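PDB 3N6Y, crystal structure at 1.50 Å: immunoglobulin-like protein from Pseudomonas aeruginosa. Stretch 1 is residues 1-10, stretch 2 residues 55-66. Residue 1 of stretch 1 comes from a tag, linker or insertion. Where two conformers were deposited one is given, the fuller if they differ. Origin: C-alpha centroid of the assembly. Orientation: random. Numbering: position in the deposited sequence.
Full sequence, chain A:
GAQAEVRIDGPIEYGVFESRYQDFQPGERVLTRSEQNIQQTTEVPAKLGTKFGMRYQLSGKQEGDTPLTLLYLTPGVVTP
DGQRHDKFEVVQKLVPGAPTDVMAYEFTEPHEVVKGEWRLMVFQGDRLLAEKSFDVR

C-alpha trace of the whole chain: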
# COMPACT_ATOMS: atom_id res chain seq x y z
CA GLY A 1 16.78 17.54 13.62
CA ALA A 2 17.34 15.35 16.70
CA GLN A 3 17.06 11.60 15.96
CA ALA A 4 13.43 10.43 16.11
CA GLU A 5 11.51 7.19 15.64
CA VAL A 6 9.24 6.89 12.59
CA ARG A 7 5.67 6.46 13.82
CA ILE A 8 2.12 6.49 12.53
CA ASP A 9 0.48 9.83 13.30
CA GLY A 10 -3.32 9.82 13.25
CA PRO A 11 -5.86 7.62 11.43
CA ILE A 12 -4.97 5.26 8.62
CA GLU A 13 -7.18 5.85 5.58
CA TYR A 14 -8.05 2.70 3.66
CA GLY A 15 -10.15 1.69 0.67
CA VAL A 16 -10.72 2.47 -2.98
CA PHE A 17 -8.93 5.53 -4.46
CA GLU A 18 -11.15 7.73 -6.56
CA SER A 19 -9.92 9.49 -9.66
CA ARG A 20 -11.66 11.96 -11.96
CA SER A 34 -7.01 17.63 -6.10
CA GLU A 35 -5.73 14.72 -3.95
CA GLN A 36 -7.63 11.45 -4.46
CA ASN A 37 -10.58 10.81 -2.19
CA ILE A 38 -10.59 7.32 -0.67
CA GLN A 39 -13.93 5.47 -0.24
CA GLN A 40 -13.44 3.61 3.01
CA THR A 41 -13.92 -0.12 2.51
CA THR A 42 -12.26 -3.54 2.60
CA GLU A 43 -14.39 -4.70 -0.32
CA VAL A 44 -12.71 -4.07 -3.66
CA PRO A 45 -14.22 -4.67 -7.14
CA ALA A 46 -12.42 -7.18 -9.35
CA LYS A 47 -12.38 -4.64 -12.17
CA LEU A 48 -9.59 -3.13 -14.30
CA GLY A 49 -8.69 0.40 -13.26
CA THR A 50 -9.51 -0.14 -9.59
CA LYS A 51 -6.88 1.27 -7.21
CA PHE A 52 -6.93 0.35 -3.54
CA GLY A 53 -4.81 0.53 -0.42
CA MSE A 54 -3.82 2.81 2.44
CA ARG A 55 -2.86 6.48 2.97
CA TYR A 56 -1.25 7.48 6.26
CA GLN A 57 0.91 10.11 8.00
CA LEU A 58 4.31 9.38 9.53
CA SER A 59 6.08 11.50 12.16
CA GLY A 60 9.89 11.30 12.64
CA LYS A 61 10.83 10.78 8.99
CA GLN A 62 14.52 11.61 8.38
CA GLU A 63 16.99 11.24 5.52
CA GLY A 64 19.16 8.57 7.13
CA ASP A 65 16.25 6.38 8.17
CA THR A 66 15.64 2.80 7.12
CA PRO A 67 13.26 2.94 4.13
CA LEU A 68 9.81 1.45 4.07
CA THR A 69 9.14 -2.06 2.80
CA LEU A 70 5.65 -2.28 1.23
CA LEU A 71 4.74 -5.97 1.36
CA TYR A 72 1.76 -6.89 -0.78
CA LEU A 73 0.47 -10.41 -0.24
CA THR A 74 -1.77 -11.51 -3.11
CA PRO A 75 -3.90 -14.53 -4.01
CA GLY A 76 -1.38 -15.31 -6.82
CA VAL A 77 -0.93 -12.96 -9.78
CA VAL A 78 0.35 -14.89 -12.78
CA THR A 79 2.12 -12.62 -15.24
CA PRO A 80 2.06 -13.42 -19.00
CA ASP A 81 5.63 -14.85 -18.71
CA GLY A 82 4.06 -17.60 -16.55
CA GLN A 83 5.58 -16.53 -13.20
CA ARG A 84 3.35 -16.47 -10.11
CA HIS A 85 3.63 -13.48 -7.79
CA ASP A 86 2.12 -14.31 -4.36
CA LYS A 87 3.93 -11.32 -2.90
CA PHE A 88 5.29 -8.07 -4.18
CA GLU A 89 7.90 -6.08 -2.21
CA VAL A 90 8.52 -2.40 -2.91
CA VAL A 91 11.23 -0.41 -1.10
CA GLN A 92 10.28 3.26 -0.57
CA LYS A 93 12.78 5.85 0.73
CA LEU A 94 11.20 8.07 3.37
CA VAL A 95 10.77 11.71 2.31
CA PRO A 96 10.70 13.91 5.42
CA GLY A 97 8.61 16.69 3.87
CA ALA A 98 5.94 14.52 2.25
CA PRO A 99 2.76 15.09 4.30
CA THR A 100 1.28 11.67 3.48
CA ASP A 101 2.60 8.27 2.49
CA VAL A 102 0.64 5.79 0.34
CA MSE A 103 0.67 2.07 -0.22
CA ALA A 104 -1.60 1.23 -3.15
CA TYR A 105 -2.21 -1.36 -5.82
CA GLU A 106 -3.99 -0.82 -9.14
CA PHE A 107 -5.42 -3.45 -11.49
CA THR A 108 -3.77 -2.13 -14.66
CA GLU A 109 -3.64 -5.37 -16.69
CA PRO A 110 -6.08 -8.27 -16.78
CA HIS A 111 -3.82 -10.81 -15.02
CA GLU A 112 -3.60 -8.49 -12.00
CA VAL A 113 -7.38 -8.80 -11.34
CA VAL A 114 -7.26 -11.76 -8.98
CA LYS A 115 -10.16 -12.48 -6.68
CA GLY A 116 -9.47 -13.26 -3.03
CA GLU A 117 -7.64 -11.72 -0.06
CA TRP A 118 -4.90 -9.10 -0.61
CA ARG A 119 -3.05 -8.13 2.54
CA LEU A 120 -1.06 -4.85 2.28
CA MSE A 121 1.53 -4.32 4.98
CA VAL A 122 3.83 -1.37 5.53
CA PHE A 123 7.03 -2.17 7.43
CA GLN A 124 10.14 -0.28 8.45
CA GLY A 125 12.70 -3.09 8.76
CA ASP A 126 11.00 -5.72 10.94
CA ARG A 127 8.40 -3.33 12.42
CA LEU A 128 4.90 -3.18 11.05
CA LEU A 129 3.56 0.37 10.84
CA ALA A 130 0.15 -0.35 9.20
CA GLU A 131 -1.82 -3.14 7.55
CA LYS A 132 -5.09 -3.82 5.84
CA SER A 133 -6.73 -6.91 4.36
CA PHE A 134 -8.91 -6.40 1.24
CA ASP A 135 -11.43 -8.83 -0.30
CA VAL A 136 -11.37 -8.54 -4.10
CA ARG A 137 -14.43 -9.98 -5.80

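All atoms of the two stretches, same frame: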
# COMPACT_ATOMS: atom_id res chain seq x y z
N GLY A 1 16.65 17.22 12.17
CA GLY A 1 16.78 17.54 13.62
C GLY A 1 17.23 16.37 14.51
O GLY A 1 17.83 15.43 14.02
N ALA A 2 16.95 16.43 15.81
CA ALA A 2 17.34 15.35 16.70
C ALA A 2 16.76 14.00 16.22
O ALA A 2 15.66 13.96 15.64
CB ALA A 2 16.91 15.65 18.16
N GLN A 3 17.50 12.92 16.42
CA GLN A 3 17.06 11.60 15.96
C GLN A 3 15.67 11.30 16.55
O GLN A 3 15.39 11.63 17.71
CB GLN A 3 18.08 10.51 16.34
CG GLN A 3 17.73 9.16 15.77
CD GLN A 3 18.88 8.19 15.80
OE1 GLN A 3 19.19 7.59 16.84
NE2 GLN A 3 19.54 8.01 14.66
N ALA A 4 14.79 10.73 15.72
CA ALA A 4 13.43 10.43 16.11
C ALA A 4 13.01 9.15 15.44
O ALA A 4 13.46 8.85 14.33
CB ALA A 4 12.48 11.55 15.70
N GLU A 5 12.16 8.42 16.14
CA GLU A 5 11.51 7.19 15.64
C GLU A 5 10.41 7.56 14.62
O GLU A 5 9.62 8.49 14.83
CB GLU A 5 10.87 6.41 16.78
N VAL A 6 10.33 6.77 13.55
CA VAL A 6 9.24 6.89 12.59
C VAL A 6 7.99 6.21 13.12
O VAL A 6 8.02 4.99 13.48
CB VAL A 6 9.62 6.25 11.25
CG1 VAL A 6 8.45 6.32 10.25
CG2 VAL A 6 10.90 6.94 10.66
N ARG A 7 6.90 6.97 13.22
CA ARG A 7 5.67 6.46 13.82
C ARG A 7 4.47 6.91 13.04
O ARG A 7 4.45 8.00 12.50
CB ARG A 7 5.48 6.95 15.28
CG ARG A 7 6.37 6.32 16.35
CD ARG A 7 6.28 7.07 17.66
N ILE A 8 3.43 6.07 13.03
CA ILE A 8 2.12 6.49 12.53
C ILE A 8 1.56 7.64 13.37
O ILE A 8 1.62 7.62 14.62
CB ILE A 8 1.09 5.35 12.60
CG1 ILE A 8 1.39 4.30 11.55
CG2 ILE A 8 -0.34 5.86 12.29
CD1 ILE A 8 1.04 4.72 10.16
N ASP A 9 1.04 8.64 12.67
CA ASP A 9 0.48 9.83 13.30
C ASP A 9 -0.94 9.98 12.79
O ASP A 9 -1.15 10.29 11.63
CB ASP A 9 1.36 11.02 12.92
CG ASP A 9 1.04 12.25 13.72
OD1 ASP A 9 0.04 12.91 13.39
OD2 ASP A 9 1.80 12.57 14.66
N GLY A 10 -1.92 9.66 13.63
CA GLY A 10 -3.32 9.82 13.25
C GLY A 10 -3.88 8.60 12.53
O GLY A 10 -3.20 7.58 12.37
N ARG A 55 -3.52 5.20 2.94
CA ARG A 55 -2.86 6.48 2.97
C ARG A 55 -2.74 6.83 4.45
O ARG A 55 -3.68 6.65 5.24
CB ARG A 55 -3.61 7.56 2.19
CG ARG A 55 -2.87 8.89 2.17
CD ARG A 55 -3.40 9.80 1.09
NE ARG A 55 -4.82 10.09 1.36
CZ ARG A 55 -5.71 10.39 0.42
NH1 ARG A 55 -5.38 10.45 -0.85
NH2 ARG A 55 -6.97 10.60 0.77
N TYR A 56 -1.58 7.30 4.85
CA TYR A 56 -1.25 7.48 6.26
C TYR A 56 -0.23 8.62 6.42
O TYR A 56 0.39 9.09 5.44
CB TYR A 56 -0.70 6.17 6.89
CG TYR A 56 0.17 5.36 5.96
CD1 TYR A 56 -0.39 4.42 5.11
CD2 TYR A 56 1.55 5.56 5.89
CE1 TYR A 56 0.39 3.70 4.24
CE2 TYR A 56 2.32 4.83 5.05
CZ TYR A 56 1.74 3.91 4.20
OH TYR A 56 2.47 3.19 3.30
N GLN A 57 -0.07 9.08 7.65
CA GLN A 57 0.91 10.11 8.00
C GLN A 57 1.92 9.51 8.97
O GLN A 57 1.55 8.73 9.88
CB GLN A 57 0.23 11.31 8.65
CG GLN A 57 -0.86 11.94 7.82
CD GLN A 57 -1.62 12.98 8.62
OE1 GLN A 57 -1.09 14.03 8.93
NE2 GLN A 57 -2.85 12.64 9.02
N LEU A 58 3.20 9.80 8.69
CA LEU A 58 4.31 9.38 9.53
C LEU A 58 5.05 10.58 10.14
O LEU A 58 5.49 11.48 9.40
CB LEU A 58 5.31 8.56 8.71
CG LEU A 58 4.81 7.25 8.10
CD1 LEU A 58 5.88 6.64 7.12
CD2 LEU A 58 4.40 6.26 9.23
N SER A 59 5.22 10.55 11.46
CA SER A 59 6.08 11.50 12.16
C SER A 59 7.49 10.89 12.26
O SER A 59 7.65 9.65 12.22
CB SER A 59 5.53 11.78 13.57
OG SER A 59 5.45 10.59 14.37
N GLY A 60 8.51 11.76 12.41
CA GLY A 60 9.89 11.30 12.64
C GLY A 60 10.71 10.93 11.41
O GLY A 60 11.87 10.49 11.54
N LYS A 61 10.15 11.16 10.22
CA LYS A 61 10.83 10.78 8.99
C LYS A 61 12.11 11.62 8.78
O LYS A 61 12.07 12.86 8.83
CB LYS A 61 9.92 10.96 7.77
CG LYS A 61 8.72 10.00 7.74
CD LYS A 61 8.00 10.07 6.37
CE LYS A 61 7.22 11.34 6.19
NZ LYS A 61 6.67 11.35 4.79
N GLN A 62 13.24 10.94 8.56
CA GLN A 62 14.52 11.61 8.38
C GLN A 62 15.27 10.99 7.22
O GLN A 62 14.91 9.92 6.76
CB GLN A 62 15.34 11.56 9.69
CG GLN A 62 14.67 12.43 10.75
CD GLN A 62 15.15 12.20 12.17
OE1 GLN A 62 15.26 11.04 12.63
NE2 GLN A 62 15.36 13.31 12.90
N GLU A 63 16.28 11.71 6.71
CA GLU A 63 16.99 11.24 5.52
C GLU A 63 17.76 9.95 5.72
O GLU A 63 17.86 9.15 4.79
CB GLU A 63 17.96 12.31 5.02
CG GLU A 63 17.34 13.56 4.51
CD GLU A 63 16.49 13.36 3.25
OE1 GLU A 63 16.63 12.33 2.54
OE2 GLU A 63 15.70 14.26 2.97
N GLY A 64 18.31 9.74 6.90
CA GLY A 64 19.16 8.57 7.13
C GLY A 64 18.42 7.35 7.63
O GLY A 64 19.03 6.36 8.05
N ASP A 65 17.09 7.42 7.59
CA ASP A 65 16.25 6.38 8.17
C ASP A 65 16.16 5.18 7.23
O ASP A 65 16.32 5.29 5.99
CB ASP A 65 14.83 6.87 8.45
CG ASP A 65 14.75 7.86 9.61
OD1 ASP A 65 15.75 8.01 10.34
OD2 ASP A 65 13.67 8.45 9.79
N THR A 66 15.98 4.02 7.84
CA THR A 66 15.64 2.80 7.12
C THR A 66 14.37 3.08 6.29
O THR A 66 13.38 3.60 6.80
CB THR A 66 15.39 1.65 8.09
OG1 THR A 66 16.58 1.42 8.88
CG2 THR A 66 14.97 0.32 7.40
O HOH W 1 14.71 15.66 11.65
O HOH W 2 8.00 10.21 15.68
O HOH W 3 3.10 9.78 15.68
O HOH W 4 -1.80 8.00 9.55

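Three residues cover the most surface in this contact, Val6, Gln62 and Ser59, and each holds the stretches together by a different means. The two segments run antiparallel and bury 671 Å² between them, both sides summed.

The register is fixed by backbone hydrogen bonds. Arg7 and Ser59 form a hydrogen-bonded pair: Arg7 N donates to Ser59 O at 3.0 Å (N-H...O angle 160°), and Ser59 N donates to Arg7 O at 2.9 Å (151°). Two residues along, Asp9 N donates to Gln57 O at 2.8 Å (160°). Between them lies the non-hydrogen-bonded pair of Ile8 and Leu58, whose CA atoms approach to 4.7 Å.

Ser59 adds its hydroxyl to this ladder. With chi1 at 60° (p), OG meets two waters: one donates to OG at 2.9 Å and to Glu5 O at 2.5 Å, while the other accepts from OG at 2.8 Å and donates to Ile8 O at 2.8 Å. A small polar side chain thus suits a partly exposed site, tying solvent to backbone carbonyls of the first stretch.

Val6 is buried and works through shape. Its CG1 lies 4.1 Å from Leu58 CD1, and its CG2 lies 3.8 Å from Gly60 O and 3.3 Å from Asp65 OD2. Its backbone also takes part, with a CA-H...O contact from Val6 CA to Ser59 O at 3.2 Å. The apolar packing continues at Ile8, whose CD1 reaches Leu58 CD2 at 3.8 Å and Tyr56 CB at 4.0 Å; Ile8 and Leu58 share one face of the sheet, while Arg7 and Ser59 occupy the other.

Gly60 lets the chains stay close beyond the ladder. Its phi of 84° favours glycine, and an ideal CB would sit 2.0 Å from Glu5 O, a clash. Without one, Gly60 CA makes a nearly linear CA-H...O contact with Glu5 O (3.6 Å, 176° at H).

Past the glycine, the Gln62 side chain takes over from backbone pairing. Its CB points toward the first stretch, and the amide, carried on an m, t chain, uses both ends: NE2 donates to Ala2 O at 2.8 Å (150°), while OE1 accepts from Ala4 N at 3.1 Å (149°). An amide side chain, with a donor and an acceptor, matches this carbonyl and NH. Gln62 also begins a type I turn ending at Asp65, whose OD2 accepts from Gln62 N at 2.8 Å, bracing the backbone from which that amide extends.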